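Local structure of probable 2-phosphosulfolactate phosphatase (Clostridium acetobutylicum, 1VR0) at residues A[77-82]-A[90-95]; A[13-18]-A[183-188]; A[38-43]-A[164-169]; A[137-142]-A[175-180]. The protein probably hydrolyses (2R)-O-phospho-3-sulfolactate to (2R)-3-sulfolactate and phosphate, using magnesium as cofactor. All blocks are in the same frame, centred on the assembly; numbering follows the deposited sequence.

Contact 1: residues A[77-82]-A[90-95]; sequences AILGGE and GFDFSN. With 3SL ((2R)-3-sulfolactic acid), chain E.
After strand 77-81 the chain loops round, and segment 90-95 runs obliquely alongside it in the same general sense, beginning at G90 with a positive phi of 84°, an easy angle for glycine. F91 follows with its CG beside the backbone N (chi1 -84°), which sets the ring against the strand. L79 CB sits over one face in a CH-pi contact, 3.9 Å from the F91 ring centroid, while the ring edge faces the G80 carbonyl, with F91 CE2 3.4 Å from G80 O; an aromatic ring suits both, since its face accepts C-H groups and its rim is weakly positive. D92 holds both polar backbone atoms of L79: its OD2 takes the hydrogen of L79 N through the anti lone pair at 2.9 Å, and D92 N donates to L79 O at 2.8 Å. F93 N adds a second, straighter bond to the same L79 O, at 2.9 Å, while the F93 ring meets I78 CD1 obliquely and water 1 joins F93 O to G81 O. S94 O then accepts from G81 N at 3.2 Å, the donor standing above the carbonyl plane. At the backbone angles of G81 a side chain would collide with the carbonyl oxygen of G80, and glycine has none. N95 ends the run: its CB packs 3.5 Å from E82 CG, and N95 ND2 donates to O3S of the bound sulfolactate at 2.9 Å. Mostly main-chain bonds, with the D92 carboxylate, fix the loop on the strand and bring N95 to the sulfolactate, while T115 and G85 hold E82 OE1.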
# COMPACT_ATOMS: atom_id res chain seq x y z
N ALA A 77 -20.79 -29.65 -12.37
CA ALA A 77 -20.56 -28.39 -11.68
C ALA A 77 -20.69 -28.59 -10.19
O ALA A 77 -21.55 -29.32 -9.77
CB ALA A 77 -21.57 -27.36 -12.13
N ILE A 78 -19.83 -27.95 -9.41
CA ILE A 78 -19.98 -27.88 -7.97
C ILE A 78 -19.86 -26.43 -7.49
O ILE A 78 -19.23 -25.59 -8.14
CB ILE A 78 -18.93 -28.76 -7.25
CG1 ILE A 78 -17.50 -28.41 -7.67
CG2 ILE A 78 -19.18 -30.25 -7.54
CD1 ILE A 78 -16.43 -29.21 -6.94
N LEU A 79 -20.47 -26.14 -6.34
CA LEU A 79 -20.52 -24.78 -5.76
C LEU A 79 -19.65 -24.67 -4.51
O LEU A 79 -19.88 -25.35 -3.52
CB LEU A 79 -21.96 -24.43 -5.38
CG LEU A 79 -22.92 -24.07 -6.51
CD1 LEU A 79 -24.33 -24.05 -6.01
CD2 LEU A 79 -22.57 -22.71 -7.10
N GLY A 80 -18.67 -23.78 -4.55
CA GLY A 80 -17.84 -23.49 -3.37
C GLY A 80 -17.51 -22.02 -3.17
O GLY A 80 -17.90 -21.18 -3.97
N GLY A 81 -16.77 -21.73 -2.10
CA GLY A 81 -16.41 -20.36 -1.70
C GLY A 81 -16.90 -20.01 -0.31
O GLY A 81 -17.13 -20.88 0.52
N GLU A 82 -17.09 -18.72 -0.06
CA GLU A 82 -17.55 -18.27 1.27
C GLU A 82 -18.07 -16.84 1.31
O GLU A 82 -17.75 -16.02 0.43
CB GLU A 82 -16.42 -18.37 2.30
CG GLU A 82 -15.11 -17.71 1.86
CD GLU A 82 -15.09 -16.15 1.89
OE1 GLU A 82 -15.87 -15.51 2.62
OE2 GLU A 82 -14.27 -15.55 1.18
N GLY A 90 -26.74 -23.68 0.75
CA GLY A 90 -27.00 -24.35 -0.53
C GLY A 90 -25.78 -24.72 -1.37
O GLY A 90 -25.93 -25.33 -2.43
N PHE A 91 -24.57 -24.34 -0.93
CA PHE A 91 -23.34 -24.67 -1.68
C PHE A 91 -22.86 -26.06 -1.31
O PHE A 91 -23.32 -26.63 -0.33
CB PHE A 91 -22.21 -23.64 -1.43
CG PHE A 91 -22.28 -22.40 -2.30
CD1 PHE A 91 -23.49 -21.89 -2.75
CD2 PHE A 91 -21.13 -21.76 -2.66
CE1 PHE A 91 -23.55 -20.76 -3.55
CE2 PHE A 91 -21.17 -20.61 -3.48
CZ PHE A 91 -22.39 -20.12 -3.92
N ASP A 92 -21.94 -26.59 -2.10
CA ASP A 92 -21.43 -27.94 -1.89
C ASP A 92 -20.25 -27.93 -0.93
O ASP A 92 -20.13 -28.79 -0.06
CB ASP A 92 -21.04 -28.57 -3.24
CG ASP A 92 -22.22 -28.70 -4.17
OD1 ASP A 92 -23.23 -29.28 -3.74
OD2 ASP A 92 -22.19 -28.21 -5.31
N PHE A 93 -19.38 -26.94 -1.09
CA PHE A 93 -18.20 -26.82 -0.28
C PHE A 93 -17.99 -25.40 0.16
O PHE A 93 -18.65 -24.46 -0.30
CB PHE A 93 -16.98 -27.35 -1.04
CG PHE A 93 -17.14 -28.76 -1.45
CD1 PHE A 93 -17.15 -29.78 -0.47
CD2 PHE A 93 -17.37 -29.09 -2.77
CE1 PHE A 93 -17.37 -31.14 -0.81
CE2 PHE A 93 -17.59 -30.43 -3.13
CZ PHE A 93 -17.59 -31.47 -2.13
N SER A 94 -17.05 -25.26 1.08
CA SER A 94 -16.75 -24.00 1.71
C SER A 94 -15.49 -23.50 1.04
O SER A 94 -15.33 -23.75 -0.15
CB SER A 94 -16.64 -24.24 3.21
OG SER A 94 -15.76 -23.37 3.82
N ASN A 95 -14.63 -22.79 1.76
CA ASN A 95 -13.40 -22.25 1.17
C ASN A 95 -12.12 -22.79 1.84
O ASN A 95 -11.08 -22.15 1.86
CB ASN A 95 -13.43 -20.71 1.14
CG ASN A 95 -12.60 -20.16 0.03
OD1 ASN A 95 -12.74 -20.60 -1.10
ND2 ASN A 95 -11.69 -19.25 0.33
O11 3SL E . -13.33 -13.00 5.70
C1 3SL E . -12.93 -14.18 5.73
O12 3SL E . -12.68 -14.83 6.78
C2 3SL E . -12.76 -14.85 4.42
O2 3SL E . -12.18 -13.89 3.54
C3 3SL E . -11.90 -16.07 4.63
S 3SL E . -11.43 -16.76 3.19
O3S 3SL E . -12.28 -17.93 2.90
O1S 3SL E . -11.22 -15.78 2.07
O2S 3SL E . -10.13 -17.41 3.43
O HOH W 1 -19.66 -22.01 0.36

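Contact 2: residues A[13-18]-A[183-188]; sequences MKIDLI and KKLELT
Three good backbone hydrogen bonds zip strand 13-18 to strand 185-187 in parallel. E186 N donates to M13 O at 2.8 Å, and I15 N to E186 O. T188 N reaches I15 O at 3.0 Å, almost along the C=O axis. A fourth, from M13 N to K184 O, is weak. On one face of the sheet the branched I15, L185 and L187 pack together, with M13 joining through its CB. I15 lies beside L187, I15 CB 3.8 Å from L187 CD2, and its side chain crosses that of L185 obliquely, with I15 CD1 3.8 Å from L185 CD2. Beta-branched isoleucine suits an extended backbone, and the leucines reach across with their terminal methyls. On the other face the long chains of K14 and E186 run side by side, pointing the same way; K14 NZ and E186 OE1, 4.1 Å apart, attract without forming a salt bridge, as befits an exposed surface. At the end of the pairing T188 OG1 donates to D16 OD1 at 2.8 Å, meeting it from above the carboxylate plane. The hydroxyl is also drawn to the helix that begins next: T188 is the N-cap of helix 189-199, and its OG1, between backbone N and carbonyl carbon (chi1 65°), weakly accepts from A191 N. D16 OD1 also takes a weak bond from L17 N. Strand 185-187 is the sheet's edge within this chain, strand 152-156 hydrogen-bonds to the other side of strand 13-18, and helix 165-181 lies over L185 and L187, completing a beta-alpha-beta crossover from strand 152-156 to strand 185-187.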
# COMPACT_ATOMS: atom_id res chain seq x y z
N MSE A 13 12.78 -6.26 -16.74
CA MSE A 13 11.46 -6.53 -16.19
C MSE A 13 11.11 -5.73 -14.91
O MSE A 13 11.86 -5.71 -13.94
CB MSE A 13 11.37 -8.03 -15.90
CG MSE A 13 10.01 -8.49 -15.44
SE MSE A 13 9.89 -10.47 -15.16
CE MSE A 13 10.06 -11.14 -17.00
N LYS A 14 9.96 -5.07 -14.95
CA LYS A 14 9.43 -4.29 -13.84
C LYS A 14 8.45 -5.13 -13.01
O LYS A 14 7.63 -5.86 -13.57
CB LYS A 14 8.68 -3.06 -14.38
CG LYS A 14 9.49 -2.10 -15.32
CD LYS A 14 8.65 -0.86 -15.84
CE LYS A 14 9.47 0.27 -16.51
NZ LYS A 14 10.46 -0.15 -17.56
N ILE A 15 8.52 -5.02 -11.68
CA ILE A 15 7.59 -5.68 -10.79
C ILE A 15 6.94 -4.67 -9.86
O ILE A 15 7.62 -3.90 -9.19
CB ILE A 15 8.29 -6.79 -9.98
CG1 ILE A 15 8.93 -7.80 -10.94
CG2 ILE A 15 7.28 -7.50 -9.08
CD1 ILE A 15 9.66 -8.93 -10.30
N ASP A 16 5.61 -4.66 -9.86
CA ASP A 16 4.82 -3.75 -9.03
C ASP A 16 3.93 -4.58 -8.13
O ASP A 16 3.82 -5.79 -8.30
CB ASP A 16 3.94 -2.85 -9.92
CG ASP A 16 3.46 -1.57 -9.22
OD1 ASP A 16 3.85 -1.26 -8.06
OD2 ASP A 16 2.69 -0.83 -9.87
N LEU A 17 3.26 -3.91 -7.20
CA LEU A 17 2.35 -4.55 -6.27
C LEU A 17 1.14 -3.64 -6.03
O LEU A 17 1.30 -2.43 -5.88
CB LEU A 17 3.07 -4.83 -4.97
CG LEU A 17 2.26 -5.57 -3.92
CD1 LEU A 17 3.22 -6.43 -3.11
CD2 LEU A 17 1.48 -4.63 -3.00
N ILE A 18 -0.05 -4.23 -6.02
CA ILE A 18 -1.26 -3.54 -5.69
C ILE A 18 -1.75 -4.14 -4.37
O ILE A 18 -1.77 -5.36 -4.21
CB ILE A 18 -2.26 -3.73 -6.78
CG1 ILE A 18 -1.81 -2.94 -8.01
CG2 ILE A 18 -3.63 -3.32 -6.31
CD1 ILE A 18 -2.63 -3.17 -9.26
N LYS A 183 18.44 -11.50 -12.15
CA LYS A 183 18.94 -10.21 -11.68
C LYS A 183 18.43 -9.00 -12.50
O LYS A 183 18.39 -7.88 -11.99
CB LYS A 183 20.47 -10.28 -11.64
CG LYS A 183 21.00 -11.47 -10.78
CD LYS A 183 22.42 -11.19 -10.16
CE LYS A 183 23.52 -11.03 -11.24
NZ LYS A 183 24.85 -11.53 -10.79
N LYS A 184 17.99 -9.22 -13.75
CA LYS A 184 17.47 -8.11 -14.59
C LYS A 184 16.08 -7.62 -14.16
O LYS A 184 15.14 -7.64 -14.94
CB LYS A 184 17.43 -8.45 -16.07
CG LYS A 184 18.74 -8.73 -16.67
CD LYS A 184 18.67 -8.87 -18.20
CE LYS A 184 20.04 -9.31 -18.73
NZ LYS A 184 20.54 -8.56 -19.93
N LEU A 185 15.98 -7.13 -12.94
CA LEU A 185 14.71 -6.72 -12.37
C LEU A 185 14.71 -5.28 -11.97
O LEU A 185 15.74 -4.74 -11.65
CB LEU A 185 14.43 -7.52 -11.13
CG LEU A 185 13.99 -8.94 -11.34
CD1 LEU A 185 13.52 -9.46 -10.00
CD2 LEU A 185 12.88 -9.00 -12.36
N GLU A 186 13.54 -4.68 -11.97
CA GLU A 186 13.33 -3.35 -11.32
C GLU A 186 12.05 -3.38 -10.48
O GLU A 186 10.97 -3.42 -11.04
CB GLU A 186 13.25 -2.26 -12.39
CG GLU A 186 12.79 -0.95 -11.84
CD GLU A 186 12.84 0.16 -12.86
OE1 GLU A 186 12.58 -0.11 -14.08
OE2 GLU A 186 13.16 1.30 -12.44
N LEU A 187 12.18 -3.37 -9.16
CA LEU A 187 11.01 -3.39 -8.28
C LEU A 187 10.52 -1.98 -7.97
O LEU A 187 11.33 -1.06 -7.83
CB LEU A 187 11.35 -4.08 -6.97
CG LEU A 187 12.07 -5.41 -7.02
CD1 LEU A 187 11.90 -6.12 -5.71
CD2 LEU A 187 11.55 -6.30 -8.13
N THR A 188 9.21 -1.80 -7.86
CA THR A 188 8.66 -0.59 -7.26
C THR A 188 8.88 -0.68 -5.75
O THR A 188 9.13 -1.76 -5.22
CB THR A 188 7.16 -0.40 -7.50
OG1 THR A 188 6.41 -1.44 -6.87
CG2 THR A 188 6.87 -0.36 -8.94

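Contact 3: residues A[38-43]-A[164-169]; sequences DMLRAT and SIDDFI. With MG (magnesium ion), chain D; 3SL ((2R)-3-sulfolactic acid), chain E.
D38 and D167 lie side by side, pointing the same way with their carboxylate planes turned 60° apart, and the magnesium ion sits between their tips. D38 OD1 binds it at 2.1 Å and D167 OD2 at 2.4 Å; hard, anionic oxygens suit this small dication. The other oxygen of D167 is fixed as well: M39 N donates to D167 OD1 at 3.0 Å, nearly along the C-O axis, setting the carboxylate's rotation. The selenomethionine M39 slides past D167 in the opposite direction, bringing SE to 3.8 Å from D166 CB. D166 crosses L40 obliquely, its OD2 lying 3.7 Å from L40 CB, and S164 OG donates to D166 OD1. Water 2 ties these groups together: a magnesium ligand, it donates to D166 OD2 and D167 OD1 and accepts from L40 N, making D166 a second-shell residue. R41 is preceded by a cis peptide bond; its CB points away from segment 164-169, and the side chain bends (chi3 -70°) to give NH1 to sulfolactate O3S at 3.0 Å, with D225 holding NH2. G158 O and water 3 supply further magnesium ligands. This is the metal site of the ComB phosphatase, set, as in many alpha/beta enzymes, where the chain leaves the C-terminal ends of strands 33-37 and 152-156: D38 and G158 lie in loops, D167 in the first turn of helix 165-181.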
# COMPACT_ATOMS: atom_id res chain seq x y z
N ASP A 38 -4.68 -14.33 -2.91
CA ASP A 38 -5.58 -14.32 -1.74
C ASP A 38 -5.26 -15.61 -0.95
O ASP A 38 -6.00 -16.58 -1.00
CB ASP A 38 -7.06 -14.28 -2.19
CG ASP A 38 -8.02 -14.07 -1.04
OD1 ASP A 38 -7.74 -13.22 -0.19
OD2 ASP A 38 -9.09 -14.72 -0.96
N MSE A 39 -4.14 -15.62 -0.23
CA MSE A 39 -3.61 -16.91 0.26
C MSE A 39 -4.46 -17.55 1.35
O MSE A 39 -4.42 -18.78 1.54
CB MSE A 39 -2.16 -16.78 0.72
CG MSE A 39 -1.97 -15.78 1.81
SE MSE A 39 -0.37 -16.11 2.93
CE MSE A 39 -0.72 -17.98 3.42
N LEU A 40 -5.22 -16.72 2.06
CA LEU A 40 -6.09 -17.24 3.11
C LEU A 40 -7.49 -16.81 2.77
O LEU A 40 -7.98 -15.84 3.38
CB LEU A 40 -5.70 -16.69 4.49
CG LEU A 40 -4.41 -17.33 5.02
CD1 LEU A 40 -3.89 -16.65 6.30
CD2 LEU A 40 -4.58 -18.81 5.25
N ARG A 41 -8.17 -17.51 1.84
CA ARG A 41 -7.81 -18.83 1.32
C ARG A 41 -8.09 -19.05 -0.16
O ARG A 41 -7.68 -20.09 -0.69
CB ARG A 41 -8.57 -19.93 2.09
CG ARG A 41 -8.23 -20.06 3.57
CD ARG A 41 -9.26 -20.90 4.31
NE ARG A 41 -10.56 -20.21 4.43
CZ ARG A 41 -11.70 -20.79 4.78
NH1 ARG A 41 -12.82 -20.09 4.86
NH2 ARG A 41 -11.75 -22.08 5.06
N ALA A 42 -8.73 -18.10 -0.84
CA ALA A 42 -9.23 -18.33 -2.22
C ALA A 42 -8.20 -18.84 -3.24
O ALA A 42 -8.48 -19.78 -3.96
CB ALA A 42 -9.92 -17.11 -2.79
N THR A 43 -7.01 -18.24 -3.32
CA THR A 43 -6.04 -18.69 -4.29
C THR A 43 -5.34 -19.95 -3.85
O THR A 43 -4.79 -20.66 -4.69
CB THR A 43 -5.01 -17.64 -4.67
OG1 THR A 43 -4.36 -17.13 -3.51
CG2 THR A 43 -5.69 -16.52 -5.39
N SER A 164 -3.45 -6.31 3.43
CA SER A 164 -3.42 -7.44 4.35
C SER A 164 -2.03 -8.07 4.34
O SER A 164 -1.47 -8.40 3.29
CB SER A 164 -4.45 -8.47 3.93
OG SER A 164 -4.87 -9.23 5.05
N ILE A 165 -1.49 -8.24 5.54
CA ILE A 165 -0.15 -8.80 5.73
C ILE A 165 0.06 -10.18 5.11
O ILE A 165 1.14 -10.46 4.59
CB ILE A 165 0.23 -8.80 7.23
CG1 ILE A 165 0.79 -7.42 7.59
CG2 ILE A 165 1.24 -9.89 7.54
CD1 ILE A 165 1.00 -7.17 9.05
N ASP A 166 -0.95 -11.04 5.14
CA ASP A 166 -0.83 -12.39 4.52
C ASP A 166 -0.54 -12.25 3.01
O ASP A 166 0.43 -12.82 2.49
CB ASP A 166 -2.08 -13.27 4.76
CG ASP A 166 -3.40 -12.56 4.46
OD1 ASP A 166 -3.44 -11.32 4.33
OD2 ASP A 166 -4.43 -13.24 4.36
N ASP A 167 -1.36 -11.48 2.31
CA ASP A 167 -1.18 -11.38 0.87
C ASP A 167 0.15 -10.67 0.55
O ASP A 167 0.80 -10.97 -0.41
CB ASP A 167 -2.39 -10.68 0.19
CG ASP A 167 -3.67 -11.53 0.29
OD1 ASP A 167 -3.54 -12.75 0.36
OD2 ASP A 167 -4.80 -11.00 0.29
N PHE A 168 0.55 -9.74 1.40
CA PHE A 168 1.73 -8.93 1.17
C PHE A 168 2.99 -9.77 1.32
O PHE A 168 3.90 -9.69 0.48
CB PHE A 168 1.73 -7.78 2.16
CG PHE A 168 2.73 -6.66 1.86
CD1 PHE A 168 2.54 -5.81 0.79
CD2 PHE A 168 3.81 -6.42 2.71
CE1 PHE A 168 3.45 -4.76 0.53
CE2 PHE A 168 4.70 -5.39 2.46
CZ PHE A 168 4.51 -4.55 1.37
N ILE A 169 3.08 -10.58 2.38
CA ILE A 169 4.28 -11.38 2.58
C ILE A 169 4.38 -12.45 1.51
O ILE A 169 5.48 -12.81 1.07
CB ILE A 169 4.36 -11.98 4.00
CG1 ILE A 169 5.76 -12.59 4.24
CG2 ILE A 169 3.28 -12.99 4.27
CD1 ILE A 169 6.11 -12.82 5.74
MG MG D . -6.78 -11.91 1.22
O11 3SL E . -13.33 -13.00 5.70
C1 3SL E . -12.93 -14.18 5.73
O12 3SL E . -12.68 -14.83 6.78
C2 3SL E . -12.76 -14.85 4.42
O2 3SL E . -12.18 -13.89 3.54
C3 3SL E . -11.90 -16.07 4.63
S 3SL E . -11.43 -16.76 3.19
O3S 3SL E . -12.28 -17.93 2.90
O1S 3SL E . -11.22 -15.78 2.07
O2S 3SL E . -10.13 -17.41 3.43
O HOH W 2 -5.40 -13.91 1.97
O HOH W 3 -6.89 -11.75 3.69

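Contact 4: residues A[137-142]-A[175-180]; sequences NGEAVA and INCVMD
Apolar contact dominates where helix 138-148 crosses helix 165-181; the axes of segments 138-142 and 175-180 approach to 8.3 Å at a signed angle of -54°. A142 is the pivot. Its single methyl, aimed at the partner helix, rests 3.5 Å from C177 CB and also 3.7 Å from V178 CG2, so it is wedged where two successive residues of the opposing helix meet. The small methyl of alanine suits an approach this close. V178 offers CG2, the branch beside its backbone N, and the compact C177 lets the backbones come near, their closest CA atoms belonging to A142 and V178. The polar contribution is slight and involves no hydrogen bond across the helices. E139 bends at chi2 (-81°), bringing its carboxylate alongside the thiol, with OE2 3.5 Å from C177 SG. The charge of E139 has its main partner in R181, one turn beyond C177 on helix 165-181, which forms a salt bridge with OE1. The arrangement is helix-on-helix packing within a layered alpha/beta fold: the two helices follow strands 129-133 and 152-156 of the larger sheet, and V178 and I175 continue the hydrophobic layer down to L185 and L187.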
# COMPACT_ATOMS: atom_id res chain seq x y z
N ASN A 137 2.17 -22.54 -4.54
CA ASN A 137 2.78 -22.59 -5.88
C ASN A 137 3.70 -21.41 -6.21
O ASN A 137 3.95 -21.11 -7.38
CB ASN A 137 1.70 -22.77 -6.96
CG ASN A 137 0.85 -21.54 -7.17
OD1 ASN A 137 0.86 -20.63 -6.36
ND2 ASN A 137 0.12 -21.51 -8.28
N GLY A 138 4.24 -20.78 -5.17
CA GLY A 138 5.09 -19.60 -5.31
C GLY A 138 6.26 -19.78 -6.25
O GLY A 138 6.43 -19.00 -7.17
N GLU A 139 7.04 -20.84 -6.05
CA GLU A 139 8.17 -21.10 -6.93
C GLU A 139 7.72 -21.27 -8.39
O GLU A 139 8.33 -20.71 -9.31
CB GLU A 139 8.94 -22.35 -6.48
CG GLU A 139 9.68 -22.23 -5.14
CD GLU A 139 11.04 -21.51 -5.22
OE1 GLU A 139 11.50 -21.16 -6.31
OE2 GLU A 139 11.68 -21.30 -4.17
N ALA A 140 6.68 -22.06 -8.60
CA ALA A 140 6.23 -22.33 -9.95
C ALA A 140 5.71 -21.04 -10.60
O ALA A 140 5.89 -20.85 -11.80
CB ALA A 140 5.16 -23.41 -9.94
N VAL A 141 5.09 -20.16 -9.81
CA VAL A 141 4.62 -18.87 -10.33
C VAL A 141 5.81 -18.01 -10.80
O VAL A 141 5.73 -17.33 -11.81
CB VAL A 141 3.85 -18.08 -9.27
CG1 VAL A 141 3.54 -16.70 -9.76
CG2 VAL A 141 2.56 -18.82 -8.87
N ALA A 142 6.88 -18.04 -10.02
CA ALA A 142 8.04 -17.26 -10.35
C ALA A 142 8.62 -17.78 -11.65
O ALA A 142 9.01 -17.01 -12.52
CB ALA A 142 9.04 -17.34 -9.24
N ILE A 175 8.17 -12.65 -5.22
CA ILE A 175 9.13 -11.72 -5.77
C ILE A 175 10.54 -12.26 -5.50
O ILE A 175 11.38 -12.29 -6.37
CB ILE A 175 8.93 -10.33 -5.16
CG1 ILE A 175 7.63 -9.74 -5.70
CG2 ILE A 175 10.11 -9.41 -5.45
CD1 ILE A 175 7.10 -8.57 -4.88
N ASN A 176 10.75 -12.76 -4.29
CA ASN A 176 12.03 -13.33 -3.94
C ASN A 176 12.41 -14.48 -4.83
O ASN A 176 13.56 -14.63 -5.18
CB ASN A 176 12.02 -13.80 -2.50
CG ASN A 176 13.42 -13.91 -1.94
OD1 ASN A 176 13.99 -14.98 -1.86
ND2 ASN A 176 13.99 -12.78 -1.63
N CYS A 177 11.44 -15.32 -5.16
CA CYS A 177 11.65 -16.47 -6.03
C CYS A 177 11.96 -16.06 -7.46
O CYS A 177 12.71 -16.76 -8.17
CB CYS A 177 10.39 -17.35 -6.04
SG CYS A 177 10.01 -18.26 -4.49
N VAL A 178 11.37 -14.95 -7.89
CA VAL A 178 11.70 -14.38 -9.17
C VAL A 178 13.16 -13.91 -9.16
O VAL A 178 13.89 -14.15 -10.11
CB VAL A 178 10.77 -13.22 -9.56
CG1 VAL A 178 11.31 -12.47 -10.80
CG2 VAL A 178 9.37 -13.73 -9.84
N MSE A 179 13.56 -13.28 -8.06
CA MSE A 179 14.92 -12.80 -7.91
C MSE A 179 15.94 -13.93 -7.88
O MSE A 179 17.04 -13.77 -8.37
CB MSE A 179 15.07 -12.00 -6.65
CG MSE A 179 14.19 -10.77 -6.63
SE MSE A 179 14.47 -9.68 -4.95
CE MSE A 179 16.48 -9.14 -5.76
N ASP A 180 15.58 -15.05 -7.27
CA ASP A 180 16.42 -16.23 -7.30
C ASP A 180 16.68 -16.66 -8.75
O ASP A 180 17.74 -17.15 -9.06
CB ASP A 180 15.80 -17.40 -6.53
CG ASP A 180 15.81 -17.21 -5.00
OD1 ASP A 180 16.46 -16.27 -4.44
OD2 ASP A 180 15.12 -18.05 -4.36

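Contacts 1 and 3 both contribute to the active site. Their centres are 20 Å apart, yet they touch where N95 O lies 3.3 Å from R41 NE, and both hold the sulfolactate, which contact 3 also brings near the magnesium. Contacts 2 and 4 lie together on the other side of the chain's centre from contact 1, with centres 13 Å apart; there I15 CD1 packs 3.9 Å from V178 CG1. Helix 165-181 connects the halves, giving its first turn to the metal in contact 3 and a later one to contact 4; the centres of contacts 3 and 4 lie 16 Å apart. Contacts 1 and 2 are the farthest separated, 36 Å between centres.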